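Local coordinates for protein taurocyamine kinase (Schistosoma mansoni, PDB 4WO8) that catalyses the reversible, magnesium-dependent transfer of a phosphoryl group from ATP to taurocyamine, yielding N-phosphotaurocyamine and ADP, at residues V179-L184 / K211-L216; S119-L124 / I228-G233; G125-G130 / E221-R226; L321-R326 / V335-S340; T38-G43 / L67-T72. The protein carries 4 engineered substitutions. One frame throughout, in Å; residues are numbered along the deposited sequence.

Interaction 1 of 5, residues V179-L184 / K211-L216; sequences VNDHFL and KQKNFL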
# COMPACT_ATOMS: atom_id res chain seq x y z
N VAL A 179 -35.32 -1.36 -4.01
CA VAL A 179 -33.90 -1.69 -4.16
C VAL A 179 -33.30 -0.85 -5.30
O VAL A 179 -32.11 -0.52 -5.27
CB VAL A 179 -33.66 -3.21 -4.40
CG1 VAL A 179 -34.47 -3.70 -5.54
CG2 VAL A 179 -32.18 -3.51 -4.66
N ASN A 180 -34.12 -0.48 -6.28
CA ASN A 180 -33.66 0.39 -7.36
C ASN A 180 -33.22 1.74 -6.80
O ASN A 180 -32.18 2.29 -7.19
CB ASN A 180 -34.75 0.60 -8.43
CG ASN A 180 -34.84 -0.54 -9.42
OD1 ASN A 180 -34.08 -1.52 -9.34
ND2 ASN A 180 -35.78 -0.44 -10.35
N ASP A 181 -34.02 2.26 -5.88
CA ASP A 181 -33.72 3.54 -5.25
C ASP A 181 -32.71 3.37 -4.13
O ASP A 181 -32.38 4.34 -3.43
CB ASP A 181 -35.00 4.18 -4.73
CG ASP A 181 -35.93 4.59 -5.85
OD1 ASP A 181 -36.73 5.53 -5.64
OD2 ASP A 181 -35.85 3.99 -6.95
N HIS A 182 -32.21 2.15 -3.97
CA HIS A 182 -31.20 1.82 -2.97
C HIS A 182 -31.72 2.13 -1.58
O HIS A 182 -31.05 2.76 -0.77
CB HIS A 182 -29.90 2.57 -3.27
CG HIS A 182 -29.36 2.29 -4.64
ND1 HIS A 182 -29.63 3.10 -5.72
CD2 HIS A 182 -28.61 1.27 -5.11
CE1 HIS A 182 -29.05 2.60 -6.80
NE2 HIS A 182 -28.42 1.49 -6.45
N PHE A 183 -32.93 1.66 -1.31
CA PHE A 183 -33.54 1.80 0.00
C PHE A 183 -33.71 0.44 0.67
O PHE A 183 -33.89 0.35 1.89
CB PHE A 183 -34.90 2.48 -0.11
CG PHE A 183 -34.83 3.94 -0.46
CD1 PHE A 183 -33.69 4.67 -0.20
CD2 PHE A 183 -35.92 4.58 -1.03
CE1 PHE A 183 -33.62 6.02 -0.52
CE2 PHE A 183 -35.86 5.92 -1.35
CZ PHE A 183 -34.71 6.65 -1.09
N LEU A 184 -33.66 -0.63 -0.13
CA LEU A 184 -33.99 -1.96 0.35
C LEU A 184 -32.75 -2.82 0.54
O LEU A 184 -31.86 -2.82 -0.29
CB LEU A 184 -34.94 -2.66 -0.62
CG LEU A 184 -35.67 -3.88 -0.06
CD1 LEU A 184 -36.35 -3.47 1.23
CD2 LEU A 184 -36.69 -4.41 -1.04
N LYS A 211 -40.44 11.36 4.21
CA LYS A 211 -41.03 12.00 3.03
C LYS A 211 -39.97 12.57 2.08
O LYS A 211 -40.05 12.37 0.86
CB LYS A 211 -41.98 13.11 3.49
CG LYS A 211 -43.31 13.16 2.78
CD LYS A 211 -44.26 14.07 3.55
CE LYS A 211 -44.54 13.49 4.93
NZ LYS A 211 -45.54 14.28 5.69
N GLN A 212 -38.98 13.26 2.64
CA GLN A 212 -37.93 13.88 1.83
C GLN A 212 -36.94 12.88 1.26
O GLN A 212 -36.09 13.24 0.46
CB GLN A 212 -37.14 14.91 2.66
CG GLN A 212 -37.96 16.04 3.24
CD GLN A 212 -38.44 15.72 4.65
OE1 GLN A 212 -39.04 14.66 4.89
NE2 GLN A 212 -38.18 16.63 5.59
N LYS A 213 -37.04 11.62 1.68
CA LYS A 213 -36.13 10.57 1.22
C LYS A 213 -34.66 10.94 1.43
O LYS A 213 -33.82 10.67 0.57
CB LYS A 213 -36.38 10.25 -0.26
CG LYS A 213 -37.82 9.84 -0.55
CD LYS A 213 -37.97 9.32 -1.98
CE LYS A 213 -39.42 8.96 -2.26
NZ LYS A 213 -39.58 8.16 -3.51
N ASN A 214 -34.36 11.55 2.57
CA ASN A 214 -32.97 11.81 2.96
C ASN A 214 -32.70 11.23 4.35
O ASN A 214 -31.73 11.60 5.02
CB ASN A 214 -32.66 13.31 2.95
CG ASN A 214 -33.60 14.11 3.82
OD1 ASN A 214 -34.35 13.53 4.61
ND2 ASN A 214 -33.57 15.43 3.69
N PHE A 215 -33.59 10.33 4.76
CA PHE A 215 -33.50 9.69 6.07
C PHE A 215 -34.02 8.27 5.93
O PHE A 215 -35.20 8.06 5.65
CB PHE A 215 -34.29 10.45 7.13
CG PHE A 215 -34.24 9.83 8.51
CD1 PHE A 215 -33.14 10.03 9.33
CD2 PHE A 215 -35.31 9.08 9.00
CE1 PHE A 215 -33.08 9.48 10.60
CE2 PHE A 215 -35.27 8.53 10.28
CZ PHE A 215 -34.16 8.73 11.08
N LEU A 216 -33.12 7.32 6.11
CA LEU A 216 -33.37 5.92 5.87
C LEU A 216 -33.07 5.10 7.13
O LEU A 216 -32.02 5.27 7.74
CB LEU A 216 -32.51 5.44 4.69
CG LEU A 216 -32.61 3.96 4.29
CD1 LEU A 216 -34.04 3.64 3.89
CD2 LEU A 216 -31.63 3.62 3.15

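Interaction 2 of 5, residues S119-L124 / I228-G233; sequences STRVRL and ISMQKG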
# COMPACT_ATOMS: atom_id res chain seq x y z
N SER A 119 -22.32 12.78 -3.63
CA SER A 119 -23.26 12.64 -2.54
C SER A 119 -22.52 12.48 -1.23
O SER A 119 -21.31 12.20 -1.21
CB SER A 119 -24.21 11.45 -2.76
OG SER A 119 -23.50 10.23 -2.94
N THR A 120 -23.26 12.68 -0.14
CA THR A 120 -22.74 12.65 1.22
C THR A 120 -23.72 11.82 2.04
O THR A 120 -24.95 11.89 1.84
CB THR A 120 -22.59 14.07 1.81
OG1 THR A 120 -21.82 14.87 0.91
CG2 THR A 120 -21.93 14.05 3.22
N ARG A 121 -23.18 11.06 2.98
CA ARG A 121 -23.94 10.04 3.69
C ARG A 121 -23.35 9.92 5.10
O ARG A 121 -22.13 9.90 5.27
CB ARG A 121 -23.85 8.71 2.91
CG ARG A 121 -24.56 7.50 3.49
CD ARG A 121 -24.32 6.25 2.61
NE ARG A 121 -25.00 5.04 3.09
CZ ARG A 121 -24.48 4.13 3.94
NH1 ARG A 121 -23.26 4.27 4.45
NH2 ARG A 121 -25.20 3.07 4.29
N VAL A 122 -24.19 9.92 6.13
CA VAL A 122 -23.71 9.48 7.45
C VAL A 122 -24.60 8.36 8.00
O VAL A 122 -25.83 8.43 7.95
CB VAL A 122 -23.62 10.61 8.48
CG1 VAL A 122 -22.88 10.10 9.71
CG2 VAL A 122 -22.85 11.81 7.93
N ARG A 123 -23.96 7.34 8.54
CA ARG A 123 -24.65 6.16 9.03
C ARG A 123 -24.25 5.84 10.46
O ARG A 123 -23.08 5.95 10.83
CB ARG A 123 -24.36 4.96 8.10
CG ARG A 123 -24.23 3.63 8.82
CD ARG A 123 -24.02 2.48 7.86
NE ARG A 123 -22.62 2.08 7.68
CZ ARG A 123 -21.95 1.34 8.55
NH1 ARG A 123 -22.52 0.96 9.68
NH2 ARG A 123 -20.70 0.99 8.31
N LEU A 124 -25.26 5.47 11.24
CA LEU A 124 -25.12 4.99 12.60
C LEU A 124 -25.78 3.62 12.74
O LEU A 124 -26.63 3.27 11.92
CB LEU A 124 -25.82 5.93 13.59
CG LEU A 124 -25.21 7.23 14.02
CD1 LEU A 124 -26.21 7.98 14.91
CD2 LEU A 124 -23.95 6.87 14.76
N ILE A 228 -29.50 5.99 8.49
CA ILE A 228 -28.72 6.62 7.46
C ILE A 228 -29.34 7.97 7.09
O ILE A 228 -30.55 8.05 6.83
CB ILE A 228 -28.60 5.71 6.22
CG1 ILE A 228 -27.95 4.38 6.62
CG2 ILE A 228 -27.80 6.40 5.09
CD1 ILE A 228 -28.66 3.15 6.08
N SER A 229 -28.52 9.01 7.12
CA SER A 229 -28.85 10.32 6.58
C SER A 229 -28.04 10.50 5.30
O SER A 229 -26.87 10.14 5.25
CB SER A 229 -28.52 11.41 7.60
OG SER A 229 -28.92 12.67 7.13
N MET A 230 -28.66 11.05 4.25
CA MET A 230 -28.05 11.07 2.92
C MET A 230 -28.66 12.09 1.95
O MET A 230 -29.88 12.31 1.95
CB MET A 230 -28.16 9.69 2.27
CG MET A 230 -29.60 9.13 2.19
SD MET A 230 -29.52 8.01 0.76
CE MET A 230 -27.95 7.11 1.03
N GLN A 231 -27.82 12.70 1.10
CA GLN A 231 -28.31 13.56 0.02
C GLN A 231 -27.25 13.79 -1.07
O GLN A 231 -26.08 13.46 -0.89
CB GLN A 231 -28.79 14.91 0.58
CG GLN A 231 -27.66 15.73 1.17
CD GLN A 231 -28.17 16.83 2.08
OE1 GLN A 231 -29.12 16.64 2.84
NE2 GLN A 231 -27.53 18.00 2.00
N LYS A 232 -27.68 14.33 -2.22
CA LYS A 232 -26.75 14.71 -3.29
C LYS A 232 -25.86 15.85 -2.82
O LYS A 232 -26.24 16.63 -1.95
CB LYS A 232 -27.52 15.13 -4.55
CG LYS A 232 -28.29 14.02 -5.25
CD LYS A 232 -27.35 12.88 -5.59
CE LYS A 232 -28.05 11.70 -6.24
NZ LYS A 232 -27.12 10.53 -6.31
N GLY A 233 -24.67 15.98 -3.41
CA GLY A 233 -23.79 17.08 -3.06
C GLY A 233 -22.93 16.82 -1.83
O GLY A 233 -22.85 15.68 -1.37

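Interaction 3 of 5, residues G125-G130 / E221-R226; sequences GRTVEG and EEDHIR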
# COMPACT_ATOMS: atom_id res chain seq x y z
N GLY A 125 -25.48 2.93 13.83
CA GLY A 125 -26.16 1.70 14.18
C GLY A 125 -26.32 1.61 15.69
O GLY A 125 -25.52 2.17 16.43
N ARG A 126 -27.38 0.94 16.15
CA ARG A 126 -27.60 0.77 17.58
C ARG A 126 -28.11 -0.64 17.86
O ARG A 126 -28.86 -1.21 17.07
CB ARG A 126 -28.62 1.77 18.12
CG ARG A 126 -28.20 3.23 18.11
CD ARG A 126 -27.10 3.49 19.12
NE ARG A 126 -26.83 4.92 19.28
CZ ARG A 126 -25.88 5.58 18.63
NH1 ARG A 126 -25.10 4.93 17.79
NH2 ARG A 126 -25.69 6.89 18.85
N THR A 127 -27.70 -1.17 19.01
CA THR A 127 -28.28 -2.39 19.56
C THR A 127 -29.27 -1.98 20.63
O THR A 127 -28.95 -1.16 21.48
CB THR A 127 -27.21 -3.32 20.17
OG1 THR A 127 -26.28 -3.70 19.16
CG2 THR A 127 -27.88 -4.57 20.76
N VAL A 128 -30.48 -2.54 20.58
CA VAL A 128 -31.48 -2.31 21.63
C VAL A 128 -31.26 -3.34 22.75
O VAL A 128 -31.14 -4.53 22.49
CB VAL A 128 -32.92 -2.43 21.06
CG1 VAL A 128 -33.97 -2.20 22.15
CG2 VAL A 128 -33.14 -1.44 19.89
N GLU A 129 -31.17 -2.86 24.00
CA GLU A 129 -31.05 -3.74 25.16
C GLU A 129 -32.18 -4.76 25.25
O GLU A 129 -33.32 -4.43 24.96
CB GLU A 129 -31.01 -2.93 26.45
CG GLU A 129 -29.77 -2.07 26.63
CD GLU A 129 -29.71 -1.42 28.00
OE1 GLU A 129 -30.78 -1.28 28.65
OE2 GLU A 129 -28.60 -1.05 28.44
N GLY A 130 -31.84 -5.99 25.64
CA GLY A 130 -32.82 -7.00 25.95
C GLY A 130 -33.10 -7.96 24.81
O GLY A 130 -34.00 -8.80 24.90
N GLU A 221 -31.55 -5.63 9.69
CA GLU A 221 -30.75 -6.03 8.54
C GLU A 221 -29.49 -6.75 9.03
O GLU A 221 -29.18 -7.87 8.62
CB GLU A 221 -30.39 -4.83 7.68
CG GLU A 221 -29.49 -5.13 6.48
CD GLU A 221 -28.03 -4.82 6.75
OE1 GLU A 221 -27.74 -3.95 7.61
OE2 GLU A 221 -27.17 -5.46 6.11
N GLU A 222 -28.78 -6.11 9.94
CA GLU A 222 -27.58 -6.70 10.53
C GLU A 222 -27.59 -6.37 12.01
O GLU A 222 -27.68 -7.26 12.87
CB GLU A 222 -26.33 -6.15 9.85
CG GLU A 222 -25.07 -6.38 10.64
CD GLU A 222 -23.84 -6.36 9.76
OE1 GLU A 222 -22.81 -5.77 10.18
OE2 GLU A 222 -23.90 -6.94 8.65
N ASP A 223 -27.54 -5.07 12.28
CA ASP A 223 -27.84 -4.55 13.60
C ASP A 223 -29.35 -4.40 13.76
O ASP A 223 -30.11 -4.50 12.79
CB ASP A 223 -27.13 -3.21 13.82
CG ASP A 223 -25.62 -3.36 13.89
OD1 ASP A 223 -25.11 -4.03 14.83
OD2 ASP A 223 -24.93 -2.78 13.03
N HIS A 224 -29.80 -4.17 14.98
CA HIS A 224 -31.20 -3.92 15.27
C HIS A 224 -31.70 -2.69 14.52
O HIS A 224 -32.78 -2.71 13.94
CB HIS A 224 -31.41 -3.72 16.76
CG HIS A 224 -31.09 -4.91 17.59
ND1 HIS A 224 -30.99 -4.84 18.96
CD2 HIS A 224 -30.86 -6.20 17.26
CE1 HIS A 224 -30.71 -6.04 19.44
NE2 HIS A 224 -30.63 -6.88 18.43
N ILE A 225 -30.91 -1.62 14.59
CA ILE A 225 -31.20 -0.37 13.89
C ILE A 225 -30.00 0.10 13.10
O ILE A 225 -28.90 0.23 13.63
CB ILE A 225 -31.58 0.79 14.85
CG1 ILE A 225 -32.29 0.28 16.09
CG2 ILE A 225 -32.46 1.79 14.13
CD1 ILE A 225 -32.96 1.36 16.90
N ARG A 226 -30.20 0.37 11.84
CA ARG A 226 -29.20 1.12 11.10
C ARG A 226 -29.88 2.40 10.61
O ARG A 226 -30.92 2.36 9.95
CB ARG A 226 -28.62 0.30 9.95
CG ARG A 226 -27.64 1.08 9.10
CD ARG A 226 -26.63 0.17 8.42
NE ARG A 226 -25.95 -0.71 9.38
CZ ARG A 226 -25.14 -1.70 9.01
NH1 ARG A 226 -24.55 -2.46 9.93
NH2 ARG A 226 -24.93 -1.92 7.72
O HOH W 1 -27.23 -4.32 16.66

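Interaction 4 of 5, residues L321-R326 / V335-S340; sequences LSNKRR and VTEMHS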
# COMPACT_ATOMS: atom_id res chain seq x y z
N LEU A 321 -15.30 7.76 0.32
CA LEU A 321 -14.29 8.17 1.30
C LEU A 321 -14.96 8.36 2.64
O LEU A 321 -15.90 9.15 2.74
CB LEU A 321 -13.59 9.47 0.88
CG LEU A 321 -12.99 9.47 -0.53
CD1 LEU A 321 -12.40 10.83 -0.87
CD2 LEU A 321 -11.95 8.34 -0.69
N SER A 322 -14.46 7.68 3.66
CA SER A 322 -15.04 7.77 5.00
C SER A 322 -13.99 7.91 6.11
O SER A 322 -12.82 7.56 5.90
CB SER A 322 -15.91 6.54 5.28
OG SER A 322 -15.17 5.33 5.17
N ASN A 323 -14.41 8.42 7.28
CA ASN A 323 -13.56 8.36 8.46
C ASN A 323 -13.12 6.91 8.70
O ASN A 323 -13.93 5.99 8.61
CB ASN A 323 -14.27 8.91 9.69
CG ASN A 323 -15.61 8.23 9.96
OD1 ASN A 323 -16.54 8.34 9.15
ND2 ASN A 323 -15.73 7.57 11.11
N LYS A 324 -11.83 6.72 8.95
CA LYS A 324 -11.32 5.38 9.22
C LYS A 324 -11.62 4.96 10.65
O LYS A 324 -11.75 3.78 10.92
CB LYS A 324 -9.80 5.30 8.96
CG LYS A 324 -8.91 5.89 10.07
CD LYS A 324 -7.39 5.90 9.67
CE LYS A 324 -6.52 6.54 10.77
NZ LYS A 324 -5.08 6.74 10.38
N ARG A 325 -11.76 5.92 11.56
CA ARG A 325 -11.92 5.58 12.97
C ARG A 325 -13.38 5.41 13.41
O ARG A 325 -14.25 6.15 12.98
CB ARG A 325 -11.24 6.64 13.84
CG ARG A 325 -9.73 6.63 13.71
CD ARG A 325 -9.11 7.65 14.63
NE ARG A 325 -7.68 7.83 14.35
CZ ARG A 325 -6.72 7.05 14.82
NH1 ARG A 325 -7.02 6.01 15.60
NH2 ARG A 325 -5.45 7.29 14.52
N ARG A 326 -13.62 4.44 14.29
CA ARG A 326 -14.94 4.24 14.90
C ARG A 326 -14.91 4.31 16.43
O ARG A 326 -15.86 4.78 17.07
CB ARG A 326 -15.53 2.88 14.50
CG ARG A 326 -15.65 2.62 13.02
CD ARG A 326 -16.86 3.31 12.44
NE ARG A 326 -17.08 2.84 11.08
CZ ARG A 326 -16.40 3.26 10.02
NH1 ARG A 326 -15.43 4.18 10.17
NH2 ARG A 326 -16.68 2.78 8.81
N VAL A 335 -16.74 12.63 12.69
CA VAL A 335 -17.26 13.34 11.52
C VAL A 335 -16.27 14.45 11.16
O VAL A 335 -16.06 14.76 10.00
CB VAL A 335 -18.70 13.91 11.76
CG1 VAL A 335 -18.70 15.00 12.84
CG2 VAL A 335 -19.32 14.43 10.46
N THR A 336 -15.62 14.99 12.18
CA THR A 336 -14.55 15.96 11.97
C THR A 336 -13.37 15.34 11.22
O THR A 336 -12.87 15.92 10.24
CB THR A 336 -14.06 16.54 13.31
OG1 THR A 336 -15.16 17.22 13.94
CG2 THR A 336 -12.90 17.51 13.08
N GLU A 337 -12.95 14.15 11.64
CA GLU A 337 -11.90 13.42 10.95
C GLU A 337 -12.24 13.24 9.47
O GLU A 337 -11.42 13.50 8.59
CB GLU A 337 -11.66 12.05 11.60
CG GLU A 337 -10.66 11.16 10.86
CD GLU A 337 -10.54 9.76 11.46
OE1 GLU A 337 -11.54 9.02 11.53
OE2 GLU A 337 -9.41 9.38 11.85
N MET A 338 -13.46 12.78 9.21
CA MET A 338 -13.90 12.58 7.85
C MET A 338 -13.85 13.89 7.07
O MET A 338 -13.36 13.93 5.94
CB MET A 338 -15.32 11.98 7.82
CG MET A 338 -15.93 11.86 6.42
SD MET A 338 -16.77 13.40 5.90
CE MET A 338 -17.72 12.87 4.48
N HIS A 339 -14.37 14.97 7.66
CA HIS A 339 -14.45 16.23 6.94
C HIS A 339 -13.07 16.80 6.62
O HIS A 339 -12.80 17.18 5.48
CB HIS A 339 -15.24 17.28 7.71
CG HIS A 339 -15.32 18.58 6.99
ND1 HIS A 339 -14.44 19.62 7.21
CD2 HIS A 339 -16.16 19.00 6.01
CE1 HIS A 339 -14.74 20.62 6.41
NE2 HIS A 339 -15.79 20.27 5.67
N SER A 340 -12.21 16.87 7.64
CA SER A 340 -10.86 17.38 7.47
C SER A 340 -10.08 16.55 6.46
O SER A 340 -9.39 17.10 5.59
CB SER A 340 -10.10 17.38 8.80
OG SER A 340 -10.56 18.41 9.63

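Interaction 5 of 5, residues T38-G43 / L67-T72; sequences TKTSLG and LNAYET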
# COMPACT_ATOMS: atom_id res chain seq x y z
N THR A 38 -19.15 -22.56 27.12
CA THR A 38 -19.66 -21.32 27.69
C THR A 38 -20.83 -20.75 26.89
O THR A 38 -20.80 -20.73 25.66
CB THR A 38 -18.54 -20.25 27.77
OG1 THR A 38 -17.38 -20.82 28.38
CG2 THR A 38 -19.00 -19.03 28.58
N LYS A 39 -21.85 -20.28 27.59
CA LYS A 39 -22.99 -19.61 26.97
C LYS A 39 -23.09 -18.18 27.48
O LYS A 39 -22.76 -17.90 28.62
CB LYS A 39 -24.31 -20.35 27.27
CG LYS A 39 -24.24 -21.87 27.09
CD LYS A 39 -23.93 -22.24 25.66
CE LYS A 39 -24.20 -23.73 25.36
NZ LYS A 39 -23.37 -24.67 26.17
N THR A 40 -23.53 -17.27 26.61
CA THR A 40 -23.87 -15.92 27.07
C THR A 40 -25.17 -16.00 27.85
O THR A 40 -25.85 -17.03 27.85
CB THR A 40 -24.01 -14.91 25.89
OG1 THR A 40 -25.06 -15.33 25.00
CG2 THR A 40 -22.71 -14.82 25.11
N SER A 41 -25.54 -14.89 28.49
CA SER A 41 -26.78 -14.85 29.26
C SER A 41 -27.99 -15.04 28.34
O SER A 41 -29.09 -15.33 28.81
CB SER A 41 -26.89 -13.53 30.03
OG SER A 41 -26.37 -12.46 29.26
N LEU A 42 -27.78 -14.87 27.04
CA LEU A 42 -28.87 -15.07 26.08
C LEU A 42 -28.76 -16.42 25.38
O LEU A 42 -29.52 -16.69 24.45
CB LEU A 42 -28.89 -13.96 25.04
CG LEU A 42 -29.28 -12.59 25.61
CD1 LEU A 42 -29.35 -11.54 24.51
CD2 LEU A 42 -30.60 -12.69 26.36
N GLY A 43 -27.80 -17.24 25.80
CA GLY A 43 -27.67 -18.57 25.22
C GLY A 43 -26.67 -18.72 24.09
O GLY A 43 -26.48 -19.83 23.58
N LEU A 67 -25.23 -9.20 22.17
CA LEU A 67 -24.43 -8.11 22.71
C LEU A 67 -23.53 -8.55 23.88
O LEU A 67 -22.51 -7.92 24.15
CB LEU A 67 -25.34 -6.96 23.17
CG LEU A 67 -26.28 -7.27 24.33
CD1 LEU A 67 -25.71 -6.73 25.62
CD2 LEU A 67 -27.66 -6.69 24.07
N ASN A 68 -23.89 -9.63 24.57
CA ASN A 68 -23.11 -10.08 25.72
C ASN A 68 -21.88 -10.88 25.32
O ASN A 68 -21.05 -11.22 26.17
CB ASN A 68 -23.96 -10.92 26.66
CG ASN A 68 -25.06 -10.13 27.31
OD1 ASN A 68 -26.23 -10.51 27.25
ND2 ASN A 68 -24.70 -9.01 27.94
N ALA A 69 -21.77 -11.18 24.02
CA ALA A 69 -20.66 -11.99 23.51
C ALA A 69 -19.31 -11.33 23.77
O ALA A 69 -18.30 -11.99 24.03
CB ALA A 69 -20.83 -12.25 22.01
N TYR A 70 -19.29 -10.01 23.67
CA TYR A 70 -18.03 -9.28 23.80
C TYR A 70 -17.46 -9.43 25.23
O TYR A 70 -16.26 -9.49 25.42
CB TYR A 70 -18.23 -7.81 23.45
CG TYR A 70 -18.56 -7.60 21.99
CD1 TYR A 70 -17.55 -7.57 21.03
CD2 TYR A 70 -19.86 -7.42 21.55
CE1 TYR A 70 -17.82 -7.38 19.71
CE2 TYR A 70 -20.14 -7.22 20.21
CZ TYR A 70 -19.10 -7.21 19.29
OH TYR A 70 -19.34 -7.03 17.94
N GLU A 71 -18.35 -9.53 26.21
CA GLU A 71 -17.97 -9.68 27.60
C GLU A 71 -17.72 -11.15 27.93
O GLU A 71 -16.80 -11.49 28.66
CB GLU A 71 -19.05 -9.10 28.53
CG GLU A 71 -18.72 -9.14 30.02
CD GLU A 71 -17.37 -8.46 30.34
OE1 GLU A 71 -16.58 -9.05 31.12
OE2 GLU A 71 -17.12 -7.35 29.81
N THR A 72 -18.57 -12.03 27.41
CA THR A 72 -18.50 -13.44 27.77
C THR A 72 -17.28 -14.10 27.16
O THR A 72 -16.65 -14.95 27.77
CB THR A 72 -19.77 -14.19 27.32
OG1 THR A 72 -20.92 -13.59 27.91
CG2 THR A 72 -19.68 -15.67 27.73
O HOH W 2 -23.73 -12.99 28.98

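Interaction 1 of 5, residues V179-L184 / K211-L216
Lys-213 lays its aliphatic chain across the far end of the Phe-183 ring, and three of its atoms meet something: CB, CD and NZ. Lys-213 CB is 4.1 Å from Phe-183 CZ. Beyond it the chain runs extended, at about a right angle to the phenylalanine side chain, and brings Lys-213 CD to 4.1 Å from Phe-183 CE2, near the ring plane and at its edge. At the tip, Lys-213 NZ is 4.4 Å from Asp-181 OD1, too far for a salt bridge, though the opposite charges probably still attract. Leu-216 takes the other end of the ring: Leu-216 CD2 lies 4.1 Å from Phe-183 CD1, and Leu-216 CD1 packs on Phe-183 O, which also accepts a bond from the Trp-218 indole. A Schellman motif ends helix 172-180 at His-182, a predicted ATP ligand, and turns the chain into Phe-183. The phenylalanine thus sits between Leu-178 of that helix, Ile-207 and Ile-209 of strand 206-210, and the start of strand 215-219.

Interaction 2 of 5, residues S119-L124 / I228-G233
The axes of strand segments 119-124 and 228-232 run antiparallel, 4.7 Å apart at their closest, with Thr-120/Gln-231 and Val-122/Ser-229 as hydrogen-bonded pairs; the shortest of their four bonds is Val-122 N to Ser-229 O, 2.8 Å. With chi1 at -53°, Thr-120 OG1 stands beside its own backbone N and reaches Gly-233 O at 2.6 Å, in the carbonyl plane and on a lone pair. Both strands are central in the eight-stranded antiparallel sheet of a phosphagen kinase catalytic domain, and residues 119-123 are predicted to bind ATP. On the face carrying the arginines, Arg-121 extends from CG to NE beside Met-230, whose CE meets the guanidinium edge, 4.1 Å from Arg-121 CD. Ile-228, paired with Arg-123, reaches Arg-121 diagonally: Ile-228 CG2 lies 3.7 Å from Arg-121 NE, and CG1 lies 3.9 Å from Arg-123 CB. The reverse face bears Val-122 against Val-239 and Leu-243 of helix 236-253, while Ser-229 OG bonds Val-239 O and Gln-231 OE1 bonds Arg-242.

Interaction 3 of 5, residues G125-G130 / E221-R226
His-224 uses an imidazole nitrogen where a strand would use a carbonyl: its ND1 accepts the backbone N-H of Val-128 at 2.9 Å, tilted 17° from the ring plane. The bond lies beyond the hydrogen-bonded pair Arg-126/Ile-225 of the catalytic domain's antiparallel sheet, held by Arg-126 N to Ile-225 O at 3.0 Å. ND1 accepts and NE2 bonds Gly-132 O; the proton probably sits on NE2, and both nitrogens hold the ring's rotation. Thr-127 CG2 approaches the ring obliquely, 3.5 Å from His-224 CE1, and Val-128 CG2 meets Ile-225 CD1 at 4.1 Å. Asp-223 OD2 is met on the anti side, well out of the carboxylate plane, by NH1 of Arg-226, a predicted ATP ligand, in a network where Glu-222 is a long partner and Glu-221 lies over the guanidinium face, by charge alone. Asp-223 OD1, also bonded to Phe-267 N, receives a water at 2.8 Å; that water donates to Thr-127 OG1, also bonded to Ile-265 O, and accepts from the backbone N of His-224.

Interaction 4 of 5, residues L321-R326 / V335-S340
Glu-337 holds the loop that follows the strand with both carboxylate oxygens. Glu-337 OE1 accepts the backbone N-H of Arg-325 at 3.1 Å, met on its syn side and 19° out of the carboxylate plane, and also presses on Asn-323 CB at 3.3 Å. OE2 pairs with the same arginine's side chain, forming a salt bridge to Arg-325 NE at 3.4 Å; the carboxylate and guanidinium planes lie only 21° apart. Reach explains the grip: an extended chain with CG anti to the backbone N (chi1 175°) carries the carboxylate from the helix to the loop. Alongside, Met-338 CB rests 3.7 Å from Asn-323 CB. A second shell fixes the loop itself, for Asn-323 ND2 donates to Arg-325 O at 2.8 Å and Arg-326 NH1 to Asn-323 O, also at 2.8 Å. Asn-323 further bonds Leu-276 O and Ala-278 N, tying it to strand 277-283 and the residue before it. Strand 318-323, flanked by strands 277-283 and 302-306, is thus crossed by helix 331-355, while Met-338 continues to Val-280 and to Leu-236 of helix 236-253.

Interaction 5 of 5, residues T38-G43 / L67-T72
The amide of Asn-68 has the Ser-41 hydroxyl standing above its plane, displaced toward the oxygen: Ser-41 OG is 2.8 Å from Asn-68 OD1 and 3.3 Å from Asn-68 CG. Leu-42 crosses the same side chain at about a right angle, with its CG 4.0 Å from Asn-68 OD1. The other flat group, the Tyr-70 ring, has the Leu-67 carbonyl oxygen in plane at its edge and turns from the loop toward Phe-77, its hydroxyl bonded to Thr-266 O. Residues 40-43 form a type I beta turn, which packs through Thr-40 on the short helix 69-72 and through Ser-41 and Leu-42 on Asn-68, in the N-terminal domain of the phosphagen kinase fold; here the Ala-69 side chain is about 11 Å from that of Cys-268, the predicted active-site residue. Thr-40 points its methyl at the helix. A chi1 of 61° tucks OG1 back over the main chain, where it bonds Asp-66 and Gly-44 N, and this leaves Thr-40 CG2 to touch Thr-72 OG1 at 3.5 Å and Ala-69 CA at 3.8 Å. The side chains of Thr-38 and Thr-72 run alongside with opposite headings, their CG2 methyls 3.5 Å apart. Thr-72 OG1 turns back to Asn-68 O, above that carbonyl's plane, and accepts from a water that in turn takes the backbone N-H of Ser-41 at 2.7 Å.

From the N terminus, interaction 5 closes first, bringing a loop of the N-terminal domain back onto helix 69-72 across 23 intervening residues. Interactions 2 and 3 then open one after the other along strand 117-126. Before either closes, interaction 1 opens at the end of helix 172-180 and closes at strand 215-219; interaction 3 closes around it at residues 221-226, and interaction 2 around both, so the three nest without crossing. Interaction 4 follows in series, a short strand-to-helix return on the same sheet. Backbone pairing of strands 215-219 and 225-232 couples interactions 1 and 2. Interactions 3 and 5 touch across the domains, where Thr-127 CG2 lies 3.9 Å from Leu-67 CD2.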